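PDB 5I39: L-amino acid deaminase from Proteus vulgaris, which probably catalyses the FAD-dependent oxidative deamination of L-amino acids as a membrane-bound flavoprotein oxidoreductase. Local coordinates for residues K36-V41 with S62-E67. Sequence-based numbering, arbitrary orientation.
Sequences KQADVV and SVVIVE. With FAD (flavin-adenine dinucleotide), chain B.
Asp39 and Ser62 bind each other reciprocally where segments 36-41 and 62-67 first meet. The Asp39 amide donates to Ser62 OG (N to OG 2.9 Å, 164° at the hydrogen), while Ser62 N donates to Asp39 OD2 at 3.0 Å, reaching it from above the carboxylate, 44° out of its plane. Each side chain thus accepts from the other residue's backbone; Ser62 OG gets there by standing between its own N and carbonyl carbon (chi1 63°). Parallel pairing follows: Val40 N bonds to Ser62 O at 3.0 Å and Val64 N to Val40 O at 3.1 Å, both donors lying nearly on the carbonyl axis. Val40 O also receives a CA-H...O contact from Val63 CA at 3.4 Å.

Side chains alternate across the sheet. On the face of Val41 and Val64, the Val64 CG2 methyl, anti to its carbonyl carbon, presses on Ala38 CB at 3.6 Å; Val40 and Val63 occupy the other face. Farther along, Glu67 grips the adenosine ribose of FAD, OE1 accepting from O3B and OE2 from O2B, both at 2.7 Å. The Ala45 and Gly69 amides bond to OE1 and OE2 respectively, helping to orient the carboxylate. An acidic residue at the end of the second strand, holding both ribose hydroxyls, is characteristic of FAD-binding Rossmann folds.

The pairing joins the two strands, 40-43 and 63-66, of a beta-alpha-beta unit. Its connecting helix 47-58 packs on Val40 and Val63, strand 228-231 places Ile230 against Ala38, Val41 and Val64, and strands 235-237 and 203-205 flank the pair within the parallel part of the sheet.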
loop_
_atom_site.group_PDB
_atom_site.type_symbol
_atom_site.label_atom_id
_atom_site.label_comp_id
_atom_site.label_asym_id
_atom_site.label_seq_id
_atom_site.Cartn_x
_atom_site.Cartn_y
_atom_site.Cartn_z
ATOM N N LYS A 36 14.064 -19.043 19.551
ATOM C CA LYS A 36 14.102 -20.454 19.172
ATOM C C LYS A 36 12.827 -20.909 18.468
ATOM O O LYS A 36 12.871 -21.823 17.649
ATOM C CB LYS A 36 14.368 -21.340 20.393
ATOM C CG LYS A 36 15.697 -21.083 21.097
ATOM C CD LYS A 36 16.870 -20.933 20.135
ATOM C CE LYS A 36 18.210 -21.024 20.847
ATOM N NZ LYS A 36 18.354 -20.047 21.961
ATOM N N GLN A 37 11.702 -20.261 18.775
ATOM C CA GLN A 37 10.402 -20.672 18.251
ATOM C C GLN A 37 9.466 -19.473 18.117
ATOM O O GLN A 37 9.608 -18.482 18.833
ATOM C CB GLN A 37 9.802 -21.744 19.179
ATOM C CG GLN A 37 8.418 -22.306 18.816
ATOM C CD GLN A 37 7.203 -21.462 19.219
ATOM O OE1 GLN A 37 6.130 -21.617 18.632
ATOM N NE2 GLN A 37 7.351 -20.581 20.206
ATOM N N ALA A 38 8.520 -19.579 17.188
ATOM C CA ALA A 38 7.401 -18.637 17.084
ATOM C C ALA A 38 6.209 -19.358 16.478
ATOM O O ALA A 38 6.382 -20.224 15.623
ATOM C CB ALA A 38 7.780 -17.439 16.229
ATOM N N ASP A 39 5.000 -19.009 16.911
ATOM C CA ASP A 39 3.801 -19.651 16.366
ATOM C C ASP A 39 3.656 -19.388 14.867
ATOM O O ASP A 39 3.217 -20.265 14.128
ATOM C CB ASP A 39 2.528 -19.195 17.085
ATOM C CG ASP A 39 2.487 -19.590 18.546
ATOM O OD1 ASP A 39 3.217 -20.516 18.959
ATOM O OD2 ASP A 39 1.704 -18.948 19.281
ATOM N N VAL A 40 4.020 -18.182 14.431
ATOM C CA VAL A 40 4.068 -17.834 13.009
ATOM C C VAL A 40 5.348 -17.050 12.753
ATOM O O VAL A 40 5.695 -16.161 13.531
ATOM C CB VAL A 40 2.869 -16.962 12.565
ATOM C CG1 VAL A 40 2.880 -16.758 11.052
ATOM C CG2 VAL A 40 1.549 -17.579 13.002
ATOM N N VAL A 41 6.039 -17.384 11.663
ATOM C CA VAL A 41 7.154 -16.574 11.176
ATOM C C VAL A 41 6.717 -15.884 9.888
ATOM O O VAL A 41 6.219 -16.526 8.964
ATOM C CB VAL A 41 8.433 -17.404 10.966
ATOM C CG1 VAL A 41 9.550 -16.551 10.372
ATOM C CG2 VAL A 41 8.879 -17.998 12.296
ATOM N N SER A 62 1.979 -16.019 18.897
ATOM C CA SER A 62 3.273 -15.336 18.883
ATOM C C SER A 62 3.768 -15.212 17.441
ATOM O O SER A 62 3.597 -16.128 16.625
ATOM C CB SER A 62 4.295 -16.071 19.742
ATOM O OG SER A 62 4.544 -17.366 19.240
ATOM N N VAL A 63 4.371 -14.069 17.133
ATOM C CA VAL A 63 4.815 -13.783 15.772
ATOM C C VAL A 63 6.217 -13.204 15.784
ATOM O O VAL A 63 6.521 -12.299 16.562
ATOM C CB VAL A 63 3.874 -12.803 15.040
ATOM C CG1 VAL A 63 4.336 -12.589 13.604
ATOM C CG2 VAL A 63 2.440 -13.315 15.046
ATOM N N VAL A 64 7.057 -13.741 14.901
ATOM C CA VAL A 64 8.357 -13.170 14.596
ATOM C C VAL A 64 8.372 -12.799 13.119
ATOM O O VAL A 64 8.002 -13.610 12.273
ATOM C CB VAL A 64 9.500 -14.160 14.911
ATOM C CG1 VAL A 64 10.825 -13.710 14.303
ATOM C CG2 VAL A 64 9.652 -14.319 16.416
ATOM N N ILE A 65 8.802 -11.574 12.822
ATOM C CA ILE A 65 9.071 -11.151 11.452
ATOM C C ILE A 65 10.579 -11.164 11.255
ATOM O O ILE A 65 11.322 -10.645 12.095
ATOM C CB ILE A 65 8.546 -9.732 11.128
ATOM C CG1 ILE A 65 7.050 -9.615 11.445
ATOM C CG2 ILE A 65 8.822 -9.392 9.661
ATOM C CD1 ILE A 65 6.446 -8.254 11.171
ATOM N N VAL A 66 11.021 -11.733 10.138
ATOM C CA VAL A 66 12.414 -11.616 9.715
ATOM C C VAL A 66 12.465 -10.722 8.475
ATOM O O VAL A 66 11.663 -10.876 7.548
ATOM C CB VAL A 66 13.100 -12.991 9.514
ATOM C CG1 VAL A 66 13.179 -13.719 10.847
ATOM C CG2 VAL A 66 12.404 -13.851 8.466
ATOM N N GLU A 67 13.393 -9.768 8.498
ATOM C CA GLU A 67 13.506 -8.720 7.491
ATOM C C GLU A 67 14.972 -8.625 7.076
ATOM O O GLU A 67 15.847 -8.401 7.916
ATOM C CB GLU A 67 13.006 -7.391 8.076
ATOM C CG GLU A 67 13.370 -6.134 7.292
ATOM C CD GLU A 67 12.922 -6.174 5.848
ATOM O OE1 GLU A 67 11.699 -6.265 5.611
ATOM O OE2 GLU A 67 13.799 -6.101 4.956
HETATM P PA FAD B . 7.613 -4.162 0.824
HETATM O O1A FAD B . 8.598 -3.995 -0.339
HETATM O O2A FAD B . 7.267 -2.869 1.538
HETATM O O5B FAD B . 8.184 -5.133 1.946
HETATM C C5B FAD B . 8.675 -6.436 1.666
HETATM C C4B FAD B . 9.842 -6.645 2.612
HETATM O O4B FAD B . 10.287 -8.012 2.504
HETATM C C3B FAD B . 11.036 -5.758 2.254
HETATM O O3B FAD B . 11.330 -4.883 3.342
HETATM C C2B FAD B . 12.140 -6.782 1.950
HETATM O O2B FAD B . 13.457 -6.333 2.322
HETATM C C1B FAD B . 11.681 -8.006 2.721
HETATM N N9A FAD B . 12.185 -9.293 2.232
HETATM C C8A FAD B . 12.137 -9.743 0.994
HETATM N N7A FAD B . 12.635 -10.994 0.893
HETATM C C5A FAD B . 13.007 -11.311 2.126
HETATM C C6A FAD B . 13.621 -12.475 2.758
HETATM N N6A FAD B . 13.944 -13.559 2.024
HETATM N N1A FAD B . 13.852 -12.445 4.086
HETATM C C2A FAD B . 13.516 -11.384 4.832
HETATM N N3A FAD B . 12.971 -10.272 4.326
HETATM C C4A FAD B . 12.705 -10.209 3.015
HETATM N N1 FAD B . -0.212 1.550 -2.709
HETATM C C2 FAD B . -1.280 2.266 -2.345
HETATM O O2 FAD B . -2.177 1.689 -1.703
HETATM N N3 FAD B . -1.386 3.577 -2.672
HETATM C C4 FAD B . -0.478 4.252 -3.386
HETATM O O4 FAD B . -0.619 5.442 -3.629
HETATM C C4X FAD B . 0.718 3.534 -3.846
HETATM N N5 FAD B . 1.680 4.100 -4.623
HETATM C C5X FAD B . 2.823 3.446 -4.855
HETATM C C6 FAD B . 3.911 4.079 -5.460
HETATM C C7 FAD B . 5.128 3.432 -5.652
HETATM C C7M FAD B . 6.304 4.161 -6.262
HETATM C C8 FAD B . 5.279 2.033 -5.227
HETATM C C8M FAD B . 6.587 1.294 -5.379
HETATM C C9 FAD B . 4.185 1.391 -4.643
HETATM C C9A FAD B . 2.970 2.037 -4.446
HETATM N N10 FAD B . 1.875 1.389 -3.861
HETATM C C10 FAD B . 0.771 2.120 -3.430
HETATM C "C1'" FAD B . 1.931 -0.017 -3.515
HETATM C "C2'" FAD B . 2.377 -0.286 -2.121
HETATM O "O2'" FAD B . 3.450 0.594 -1.802
HETATM C "C3'" FAD B . 2.808 -1.748 -2.062
HETATM O "O3'" FAD B . 1.790 -2.620 -2.620
HETATM C "C4'" FAD B . 3.094 -2.228 -0.659
HETATM O "O4'" FAD B . 3.993 -1.318 0.002
HETATM C "C5'" FAD B . 3.711 -3.614 -0.710
HETATM O "O5'" FAD B . 4.006 -3.976 0.640
HETATM P P FAD B . 4.895 -5.302 0.911
HETATM O O1P FAD B . 4.982 -5.462 2.399
HETATM O O2P FAD B . 4.382 -6.437 0.050
HETATM O O3P FAD B . 6.325 -4.928 0.237
#